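Local coordinates for protein minor fimbrium anchoring subunit Mfa2 (Porphyromonas gingivalis, PDB 5NFI) that attaches the minor fimbriae to the bacterial outer membrane through its interaction with the shaft protein Mfa1 and regulates fimbrial length, at residues A[31-34]-A[38-41]; A[213-218]-A[223-228]; A[168-173]-A[201-206]; A[9-14]-A[20-25]. All blocks are in the same frame, centred on the assembly; numbering follows the deposited sequence.

Interaction 1 (A[31-34]-A[38-41]); sequences YAFD and ILRS
Asp34 and Arg40 form a salt bridge: OD2 meets the NE edge of the guanidinium, near its plane, with NH2 as a weaker second donor. The modelled OD2-NE separation is too short to be taken literally, leaving the exact geometry doubtful. With CG between the backbone N and the carbonyl carbon (chi1 58°), the Asp34 carboxylate lies between Ile38 N and the Arg40 side chain, and its other oxygen, OD1, weakly accepts Ile38 N as well as bonding Asp36 N. Ile38 CG2 lies 3.5 Å above the centre of the Arg40 guanidinium plane.

In the backbone, Ala32 O takes a nearly straight bond from Arg40 N at 2.7 Å and a weak one from Ser41 N at 3.4 Å. Because Arg40 and Ser41 both face Ala32, this is a classic beta bulge in the hairpin of strands 28-33 and 39-45. Ala32 N returns a bond to Ser41 O at 2.9 Å, and beyond the bulge Asp34 N reaches Ile38 O at 3.2 Å.

On one side of the hairpin Phe33 and Leu39 pack at a non-hydrogen-bonded pair. Leu39 CA makes a CH-pi contact over the Phe33 face, 4.1 Å from the ring centroid, and Leu39 CD1 covers the same ring at CE1 and touches Tyr31 CB, 3.8 Å away. The other side pairs Ala32 CB with Ser41 CB at 3.7 Å, beside Leu60, while Ser41 OG bonds Asn43 ND2 and Pro59 O.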
# COMPACT_ATOMS: atom_id res chain seq x y z
N TYR A 31 -16.96 0.59 -5.51
CA TYR A 31 -17.46 -0.19 -6.64
C TYR A 31 -18.25 -1.39 -6.16
O TYR A 31 -17.97 -1.95 -5.09
CB TYR A 31 -16.29 -0.65 -7.53
CG TYR A 31 -15.43 0.49 -7.98
CD1 TYR A 31 -15.81 1.29 -9.04
CD2 TYR A 31 -14.24 0.79 -7.33
CE1 TYR A 31 -15.04 2.34 -9.45
CE2 TYR A 31 -13.46 1.86 -7.72
CZ TYR A 31 -13.87 2.63 -8.79
OH TYR A 31 -13.12 3.70 -9.21
N ALA A 32 -19.24 -1.80 -6.96
CA ALA A 32 -20.02 -2.99 -6.65
C ALA A 32 -19.88 -3.99 -7.78
O ALA A 32 -20.09 -3.67 -8.94
CB ALA A 32 -21.48 -2.63 -6.42
N PHE A 33 -19.49 -5.21 -7.41
CA PHE A 33 -19.39 -6.30 -8.37
C PHE A 33 -20.41 -7.35 -7.97
O PHE A 33 -20.73 -7.49 -6.79
CB PHE A 33 -17.96 -6.86 -8.40
CG PHE A 33 -16.96 -5.90 -8.98
CD1 PHE A 33 -16.62 -4.75 -8.30
CD2 PHE A 33 -16.41 -6.12 -10.23
CE1 PHE A 33 -15.73 -3.84 -8.84
CE2 PHE A 33 -15.53 -5.22 -10.77
CZ PHE A 33 -15.19 -4.08 -10.08
N ASP A 34 -20.94 -8.06 -8.96
CA ASP A 34 -22.00 -9.04 -8.71
C ASP A 34 -21.49 -10.48 -8.65
O ASP A 34 -20.29 -10.72 -8.56
CB ASP A 34 -23.09 -8.92 -9.77
CG ASP A 34 -22.57 -9.11 -11.18
OD1 ASP A 34 -21.63 -9.91 -11.39
OD2 ASP A 34 -23.12 -8.47 -12.11
N ILE A 38 -18.56 -8.91 -12.25
CA ILE A 38 -18.72 -7.82 -13.20
C ILE A 38 -19.12 -6.52 -12.49
O ILE A 38 -19.90 -6.55 -11.54
CB ILE A 38 -19.78 -8.19 -14.25
CG1 ILE A 38 -19.21 -9.22 -15.23
CG2 ILE A 38 -20.30 -6.95 -14.99
CD1 ILE A 38 -20.27 -10.05 -15.90
N LEU A 39 -18.58 -5.40 -12.94
CA LEU A 39 -18.90 -4.10 -12.35
C LEU A 39 -20.36 -3.71 -12.57
O LEU A 39 -20.82 -3.66 -13.70
CB LEU A 39 -17.98 -3.01 -12.92
CG LEU A 39 -18.09 -1.58 -12.39
CD1 LEU A 39 -17.98 -1.53 -10.87
CD2 LEU A 39 -17.00 -0.74 -13.01
N ARG A 40 -21.08 -3.44 -11.48
CA ARG A 40 -22.48 -3.05 -11.56
C ARG A 40 -22.72 -1.63 -11.07
O ARG A 40 -23.74 -1.03 -11.38
CB ARG A 40 -23.36 -4.01 -10.76
CG ARG A 40 -23.44 -5.38 -11.35
CD ARG A 40 -23.76 -5.30 -12.82
NE ARG A 40 -23.70 -6.60 -13.46
CZ ARG A 40 -23.83 -6.79 -14.77
NH1 ARG A 40 -24.04 -5.74 -15.56
NH2 ARG A 40 -23.76 -8.01 -15.28
N SER A 41 -21.79 -1.08 -10.30
CA SER A 41 -21.99 0.24 -9.73
C SER A 41 -20.65 0.91 -9.46
O SER A 41 -19.75 0.27 -8.92
CB SER A 41 -22.79 0.12 -8.44
OG SER A 41 -22.88 1.37 -7.79

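Interaction 2 (A[213-218]-A[223-228]); sequences LSVTHK and EIFRTD
Val215 has CG1 opposite its backbone N (chi1 -176°), which puts CG2 beside that N, where it meets Phe225 CD2; Phe225 CG likewise lies opposite its own N (chi1 177°). The hydrogen-bonded pairing of the two residues sets Val215 CB 4.0 Å from Phe225 CB. Ile224 instead places CG1 between its N and its carbonyl carbon, which directs that branch at Val215 CG1, 4.1 Å away. The valine thus touches two successive residues of 223-228.

The backbone explains why. Val215 O accepts Phe225 N at 3.0 Å, in the carbonyl plane, and Ile224 N by a weak, bent bond; both residues face Val215, a classic beta bulge in this antiparallel hairpin. Further along, Leu213 and Thr227 exchange two bonds, Thr227 N giving a nearly straight one to Leu213 O at 2.9 Å. On the face of Ser214 and Thr216, the extended Glu223 chain brings OE2 3.7 Å from Ser214 CB, while OE1 makes a weak salt bridge to Arg226 NE. Asp228 then caps helix 229-233.

The two faces therefore differ in chemistry: Leu213, Val215 and Phe225 are buried against strands 133-151 and 249-258, whereas the Glu223 and Arg226 charges lie at the surface and probably add little to the pairing itself.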
# COMPACT_ATOMS: atom_id res chain seq x y z
N LEU A 213 15.37 -3.61 -1.16
CA LEU A 213 16.07 -2.50 -0.53
C LEU A 213 17.53 -2.62 -0.93
O LEU A 213 18.07 -3.73 -0.95
CB LEU A 213 15.92 -2.54 0.99
CG LEU A 213 16.61 -1.41 1.74
CD1 LEU A 213 15.94 -0.09 1.42
CD2 LEU A 213 16.62 -1.67 3.25
N SER A 214 18.16 -1.51 -1.30
CA SER A 214 19.54 -1.60 -1.78
C SER A 214 20.36 -0.35 -1.49
O SER A 214 19.81 0.75 -1.36
CB SER A 214 19.56 -1.83 -3.27
OG SER A 214 19.61 -0.58 -3.91
N VAL A 215 21.68 -0.55 -1.37
CA VAL A 215 22.62 0.55 -1.12
C VAL A 215 23.70 0.51 -2.17
O VAL A 215 24.33 -0.54 -2.40
CB VAL A 215 23.28 0.48 0.28
CG1 VAL A 215 24.16 1.70 0.51
CG2 VAL A 215 22.23 0.40 1.36
N THR A 216 23.93 1.67 -2.79
CA THR A 216 24.84 1.81 -3.91
C THR A 216 25.89 2.92 -3.70
O THR A 216 25.59 3.99 -3.19
CB THR A 216 24.05 2.12 -5.20
OG1 THR A 216 23.20 1.02 -5.52
CG2 THR A 216 25.00 2.39 -6.36
N HIS A 217 27.12 2.66 -4.10
CA HIS A 217 28.13 3.71 -4.10
C HIS A 217 27.97 4.53 -5.38
O HIS A 217 28.31 4.05 -6.46
CB HIS A 217 29.53 3.09 -4.00
CG HIS A 217 30.63 4.10 -3.90
ND1 HIS A 217 31.54 4.32 -4.91
CD2 HIS A 217 30.96 4.96 -2.91
CE1 HIS A 217 32.38 5.27 -4.54
NE2 HIS A 217 32.05 5.68 -3.33
N LYS A 218 27.43 5.74 -5.25
CA LYS A 218 27.06 6.58 -6.40
C LYS A 218 28.21 6.88 -7.38
O LYS A 218 28.01 6.77 -8.60
CB LYS A 218 26.46 7.91 -5.91
CG LYS A 218 25.13 7.78 -5.20
CD LYS A 218 24.48 9.14 -5.01
CE LYS A 218 25.21 9.97 -3.98
NZ LYS A 218 25.08 11.45 -4.22
N GLU A 223 26.93 -1.28 -6.39
CA GLU A 223 25.96 -1.69 -5.39
C GLU A 223 26.63 -2.55 -4.32
O GLU A 223 27.02 -3.68 -4.58
CB GLU A 223 24.81 -2.46 -6.05
CG GLU A 223 23.75 -2.93 -5.07
CD GLU A 223 22.63 -3.70 -5.75
OE1 GLU A 223 22.78 -4.93 -5.94
OE2 GLU A 223 21.60 -3.07 -6.08
N ILE A 224 26.77 -2.01 -3.11
CA ILE A 224 27.41 -2.73 -2.02
C ILE A 224 26.42 -3.54 -1.20
O ILE A 224 26.83 -4.39 -0.41
CB ILE A 224 28.19 -1.78 -1.08
CG1 ILE A 224 27.23 -0.95 -0.22
CG2 ILE A 224 29.10 -0.86 -1.88
CD1 ILE A 224 27.94 -0.08 0.80
N PHE A 225 25.12 -3.28 -1.37
CA PHE A 225 24.12 -4.05 -0.61
C PHE A 225 22.78 -4.21 -1.33
O PHE A 225 22.29 -3.29 -1.99
CB PHE A 225 23.92 -3.41 0.75
CG PHE A 225 22.87 -4.08 1.59
CD1 PHE A 225 23.14 -5.24 2.27
CD2 PHE A 225 21.59 -3.52 1.70
CE1 PHE A 225 22.18 -5.86 3.06
CE2 PHE A 225 20.62 -4.14 2.49
CZ PHE A 225 20.93 -5.31 3.17
N ARG A 226 22.18 -5.39 -1.18
CA ARG A 226 20.86 -5.68 -1.75
C ARG A 226 20.15 -6.77 -0.94
O ARG A 226 20.72 -7.84 -0.71
CB ARG A 226 20.99 -6.10 -3.21
CG ARG A 226 19.90 -7.04 -3.70
CD ARG A 226 20.04 -7.37 -5.17
NE ARG A 226 19.61 -6.25 -6.01
CZ ARG A 226 18.43 -6.17 -6.63
NH1 ARG A 226 17.54 -7.16 -6.51
NH2 ARG A 226 18.13 -5.11 -7.37
N THR A 227 18.92 -6.51 -0.51
CA THR A 227 18.11 -7.55 0.14
C THR A 227 16.61 -7.39 -0.12
O THR A 227 16.11 -6.28 -0.37
CB THR A 227 18.31 -7.57 1.67
OG1 THR A 227 17.58 -8.67 2.22
CG2 THR A 227 17.81 -6.30 2.31
N ASP A 228 15.86 -8.49 -0.08
CA ASP A 228 14.42 -8.35 -0.14
C ASP A 228 13.86 -7.95 1.22
O ASP A 228 13.87 -8.74 2.16
CB ASP A 228 13.74 -9.62 -0.60
CG ASP A 228 12.28 -9.41 -0.89
OD1 ASP A 228 11.95 -9.06 -2.05
OD2 ASP A 228 11.46 -9.54 0.04

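Interaction 3 (A[168-173]-A[201-206])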
# COMPACT_ATOMS: atom_id res chain seq x y z
N GLY A 168 2.98 -1.03 -7.72
CA GLY A 168 2.37 0.23 -8.15
C GLY A 168 1.08 0.05 -8.91
O GLY A 168 0.49 1.00 -9.42
N SER A 169 0.62 -1.20 -9.00
CA SER A 169 -0.54 -1.51 -9.80
C SER A 169 -1.51 -2.39 -9.03
O SER A 169 -1.12 -3.41 -8.46
CB SER A 169 -0.12 -2.20 -11.08
OG SER A 169 0.74 -1.34 -11.80
N TYR A 170 -2.78 -2.00 -9.00
CA TYR A 170 -3.74 -2.75 -8.21
C TYR A 170 -5.00 -3.08 -9.00
O TYR A 170 -5.49 -2.27 -9.80
CB TYR A 170 -4.08 -1.97 -6.94
CG TYR A 170 -2.88 -1.86 -6.04
CD1 TYR A 170 -1.87 -0.95 -6.31
CD2 TYR A 170 -2.72 -2.70 -4.93
CE1 TYR A 170 -0.73 -0.85 -5.52
CE2 TYR A 170 -1.58 -2.61 -4.13
CZ TYR A 170 -0.58 -1.68 -4.44
OH TYR A 170 0.55 -1.56 -3.67
N ARG A 171 -5.50 -4.30 -8.79
CA ARG A 171 -6.76 -4.72 -9.38
C ARG A 171 -7.91 -4.02 -8.66
O ARG A 171 -7.68 -3.28 -7.70
CB ARG A 171 -6.92 -6.23 -9.29
CG ARG A 171 -5.79 -6.98 -9.94
CD ARG A 171 -6.08 -8.47 -10.02
NE ARG A 171 -4.85 -9.25 -9.91
CZ ARG A 171 -4.00 -9.42 -10.91
NH1 ARG A 171 -4.26 -8.87 -12.10
NH2 ARG A 171 -2.90 -10.14 -10.74
N PHE A 172 -9.14 -4.22 -9.12
CA PHE A 172 -10.28 -3.61 -8.47
C PHE A 172 -10.43 -4.13 -7.04
O PHE A 172 -10.55 -3.35 -6.10
CB PHE A 172 -11.55 -3.82 -9.27
CG PHE A 172 -11.74 -2.81 -10.34
CD1 PHE A 172 -11.23 -3.02 -11.60
CD2 PHE A 172 -12.38 -1.62 -10.07
CE1 PHE A 172 -11.37 -2.07 -12.59
CE2 PHE A 172 -12.54 -0.68 -11.06
CZ PHE A 172 -12.03 -0.90 -12.31
N ASP A 173 -10.38 -5.46 -6.88
CA ASP A 173 -10.24 -6.02 -5.54
C ASP A 173 -8.89 -5.52 -5.06
O ASP A 173 -8.09 -5.05 -5.86
CB ASP A 173 -10.34 -7.54 -5.54
CG ASP A 173 -9.29 -8.22 -6.43
OD1 ASP A 173 -8.16 -7.72 -6.57
OD2 ASP A 173 -9.61 -9.30 -6.98
N THR A 201 8.06 6.81 0.64
CA THR A 201 6.69 6.42 0.79
C THR A 201 6.37 5.47 -0.35
O THR A 201 6.39 5.84 -1.53
CB THR A 201 5.71 7.60 0.78
OG1 THR A 201 6.08 8.53 1.81
CG2 THR A 201 4.31 7.10 1.06
N THR A 202 6.09 4.22 -0.00
CA THR A 202 5.81 3.25 -1.03
C THR A 202 4.40 2.73 -0.83
O THR A 202 3.72 3.11 0.12
CB THR A 202 6.83 2.10 -1.01
OG1 THR A 202 6.53 1.17 -2.06
CG2 THR A 202 6.79 1.38 0.32
N LEU A 203 3.93 1.87 -1.72
CA LEU A 203 2.60 1.34 -1.54
C LEU A 203 2.73 0.02 -0.80
O LEU A 203 3.50 -0.07 0.17
CB LEU A 203 1.86 1.21 -2.87
CG LEU A 203 1.67 2.58 -3.54
CD1 LEU A 203 1.04 2.45 -4.90
CD2 LEU A 203 0.82 3.49 -2.65
N LYS A 204 1.97 -0.99 -1.21
CA LYS A 204 1.79 -2.20 -0.40
C LYS A 204 3.07 -3.04 -0.30
O LYS A 204 3.78 -3.26 -1.28
CB LYS A 204 0.65 -3.05 -0.97
CG LYS A 204 0.28 -4.27 -0.14
CD LYS A 204 -1.12 -4.15 0.41
CE LYS A 204 -1.90 -5.45 0.29
NZ LYS A 204 -1.30 -6.56 1.11
N LEU A 205 3.35 -3.50 0.92
CA LEU A 205 4.48 -4.36 1.16
C LEU A 205 4.03 -5.77 1.43
O LEU A 205 3.60 -6.10 2.53
CB LEU A 205 5.31 -3.85 2.34
CG LEU A 205 5.79 -2.42 2.16
CD1 LEU A 205 6.44 -1.95 3.43
CD2 LEU A 205 6.73 -2.35 0.99
N GLU A 206 4.12 -6.63 0.44
CA GLU A 206 3.78 -8.01 0.68
C GLU A 206 4.65 -8.91 -0.16
O GLU A 206 5.25 -8.48 -1.13
CB GLU A 206 2.31 -8.27 0.39
CG GLU A 206 1.98 -8.36 -1.09
CD GLU A 206 0.49 -8.42 -1.34
OE1 GLU A 206 0.08 -9.04 -2.35
OE2 GLU A 206 -0.28 -7.85 -0.54
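Segments 168-173 and 201-206 do not pair as strands: their closest CA atoms, in Gly168 and Leu203, are 6.7 Å apart, and the gap is bridged by the Tyr170 side chain. With CG beside its backbone N and opposite the carbonyl carbon (chi1 -66°), Tyr170 extends its ring so that the hydroxyl arrives at the peptide linking Leu203 and Lys204. There Lys204 N donates to Tyr170 OH at 2.9 Å, with an N-H...O angle of 157°. The hydroxyl is also hydrogen-bonded to Asn167 O, which as a carbonyl can only accept, and this second bond fixes the group from its own side of the contact.

Carbon atoms of Leu203 and Lys204 pack beside the polar pair. Lys204 CB meets the ring at its edge, in plane, lying 3.9 Å from Tyr170 CE2. Leu203 CD1 approaches the ring obliquely, 3.8 Å from Tyr170 CE1, and is also 4.2 Å from Gly168 CA. Asn167 reinforces the arrangement through ND2, which binds both Lys204 O and Thr202 OG1, and the ring of Tyr142 meets that of Tyr170.

The contact is buried near the centre of the chain, where a tyrosine of short strand 169-171 pins the loop following strand 196-202, an arrangement consistent with a tie between the two lobes of the elongated fimbrillin fold.

Interaction 4 (A[9-14]-A[20-25])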
# COMPACT_ATOMS: atom_id res chain seq x y z
N PHE A 9 -17.73 2.87 6.93
CA PHE A 9 -16.31 2.61 6.77
C PHE A 9 -15.59 2.85 8.07
O PHE A 9 -15.74 3.90 8.70
CB PHE A 9 -15.72 3.48 5.65
CG PHE A 9 -16.24 3.13 4.28
CD1 PHE A 9 -15.94 1.90 3.71
CD2 PHE A 9 -17.02 4.02 3.56
CE1 PHE A 9 -16.41 1.58 2.44
CE2 PHE A 9 -17.48 3.71 2.29
CZ PHE A 9 -17.17 2.49 1.73
N TYR A 10 -14.82 1.83 8.46
CA TYR A 10 -13.99 1.85 9.66
C TYR A 10 -12.57 1.39 9.34
O TYR A 10 -12.26 1.04 8.20
CB TYR A 10 -14.62 0.99 10.77
CG TYR A 10 -14.66 -0.52 10.52
CD1 TYR A 10 -15.61 -1.08 9.68
CD2 TYR A 10 -13.78 -1.37 11.17
CE1 TYR A 10 -15.67 -2.46 9.48
CE2 TYR A 10 -13.82 -2.76 10.97
CZ TYR A 10 -14.78 -3.29 10.13
OH TYR A 10 -14.84 -4.66 9.92
N SER A 11 -11.70 1.40 10.34
CA SER A 11 -10.36 0.86 10.17
C SER A 11 -9.93 0.17 11.46
O SER A 11 -9.72 0.81 12.50
CB SER A 11 -9.37 1.96 9.79
OG SER A 11 -8.11 1.40 9.42
N GLN A 12 -9.81 -1.14 11.38
CA GLN A 12 -9.40 -1.94 12.51
C GLN A 12 -8.38 -2.93 12.01
O GLN A 12 -8.68 -3.84 11.25
CB GLN A 12 -10.58 -2.64 13.16
CG GLN A 12 -10.21 -3.35 14.43
CD GLN A 12 -11.40 -3.58 15.33
OE1 GLN A 12 -12.56 -3.51 14.89
NE2 GLN A 12 -11.13 -3.83 16.60
N THR A 13 -7.16 -2.75 12.48
CA THR A 13 -6.03 -3.32 11.77
C THR A 13 -5.79 -4.82 11.94
O THR A 13 -5.07 -5.38 11.10
CB THR A 13 -4.76 -2.60 12.17
OG1 THR A 13 -3.71 -3.04 11.31
CG2 THR A 13 -4.41 -2.91 13.62
N GLU A 14 -6.38 -5.42 12.98
CA GLU A 14 -6.19 -6.83 13.41
C GLU A 14 -5.43 -6.92 14.73
O GLU A 14 -5.67 -7.82 15.53
CB GLU A 14 -5.46 -7.67 12.36
CG GLU A 14 -4.94 -9.02 12.81
CD GLU A 14 -4.30 -9.76 11.65
OE1 GLU A 14 -4.79 -9.61 10.50
OE2 GLU A 14 -3.29 -10.47 11.90
N SER A 20 -11.19 2.01 14.29
CA SER A 20 -10.82 3.41 14.16
C SER A 20 -11.52 3.98 12.94
O SER A 20 -12.05 3.23 12.12
CB SER A 20 -9.30 3.55 14.02
OG SER A 20 -8.64 2.56 14.78
N TYR A 21 -11.52 5.30 12.82
CA TYR A 21 -12.21 5.98 11.72
C TYR A 21 -11.36 7.10 11.16
O TYR A 21 -11.73 8.28 11.25
CB TYR A 21 -13.56 6.52 12.20
CG TYR A 21 -14.47 5.44 12.70
CD1 TYR A 21 -15.18 4.64 11.81
CD2 TYR A 21 -14.61 5.21 14.06
CE1 TYR A 21 -16.02 3.65 12.27
CE2 TYR A 21 -15.45 4.21 14.53
CZ TYR A 21 -16.15 3.43 13.63
OH TYR A 21 -17.00 2.43 14.08
N PRO A 22 -10.23 6.74 10.53
CA PRO A 22 -9.12 7.65 10.23
C PRO A 22 -9.55 8.90 9.49
O PRO A 22 -10.21 8.81 8.46
CB PRO A 22 -8.20 6.81 9.35
CG PRO A 22 -8.58 5.41 9.61
CD PRO A 22 -10.05 5.43 9.88
N ALA A 23 -9.17 10.06 10.02
CA ALA A 23 -9.40 11.32 9.32
C ALA A 23 -8.65 11.37 7.99
O ALA A 23 -9.01 12.13 7.10
CB ALA A 23 -8.97 12.48 10.19
N GLU A 24 -7.60 10.55 7.88
CA GLU A 24 -6.73 10.51 6.71
C GLU A 24 -7.48 10.21 5.44
O GLU A 24 -7.03 10.56 4.35
CB GLU A 24 -5.63 9.45 6.90
CG GLU A 24 -4.45 9.87 7.77
CD GLU A 24 -4.81 9.99 9.24
OE1 GLU A 24 -5.98 9.72 9.60
OE2 GLU A 24 -3.91 10.33 10.04
N VAL A 25 -8.63 9.54 5.57
CA VAL A 25 -9.43 9.20 4.40
C VAL A 25 -10.32 10.36 4.01
O VAL A 25 -11.27 10.65 4.72
CB VAL A 25 -10.28 7.96 4.64
CG1 VAL A 25 -11.12 7.65 3.41
CG2 VAL A 25 -9.37 6.78 5.01
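Ser11 O is gripped twice by Ser20: the backbone N binds it at 2.6 Å, from a position 42° out of the carbonyl plane, and OG adds a weak bond at 3.1 Å. Ser11 N returns the link to Ser20 O, completing a single antiparallel hydrogen-bonded pair.

Next to it the side chains pack together. Ser11 CB rests on the Pro22 ring, 3.5 Å from CD, while Ser11 OG turns to Leu139 O of strand 133-151; Trp113 touches both Ser11 and Pro22. Tyr21 has CG opposite its carbonyl carbon (chi1 -60°), which carries the ring back along strand 3-10. Its CD1 edge meets Phe9 O in the ring plane, and CE1 approaches Tyr10 CB at 3.4 Å. The Tyr10 ring makes a cation-pi contact with Arg136.

Pro22 to Val25 form a type I beta turn, whose closing bond, Val25 N to Pro22 O, is weak. The Ser11-Ser20 bridge closes a hairpin-like surface loop between strands 3-10 and 28-33, and Cys15 within that loop is disulfide-bonded to Cys246, tying it to a distant part of the chain.

Along the chain the contacts follow the order interaction 4, interaction 1, interaction 3, interaction 2. Interaction 4 spans the end of strand 3-10 and the loop leading to strand 28-33, on whose end interaction 1 is built; their centres are 23 Å apart. Interactions 1 and 2 are hairpins on opposite sides of the chain's centre, 43 Å apart between centres, whereas interaction 3 lies near the middle, 21 Å from interaction 1 and 23 Å from interaction 2. Interactions 1 and 3 touch directly: Phe172 packs on Tyr31 and Phe33. Strands 196-202 and 211-217 are consecutive and lead from interaction 3 toward interaction 2. Together the contacts are spread along much of this elongated, strand-rich protein.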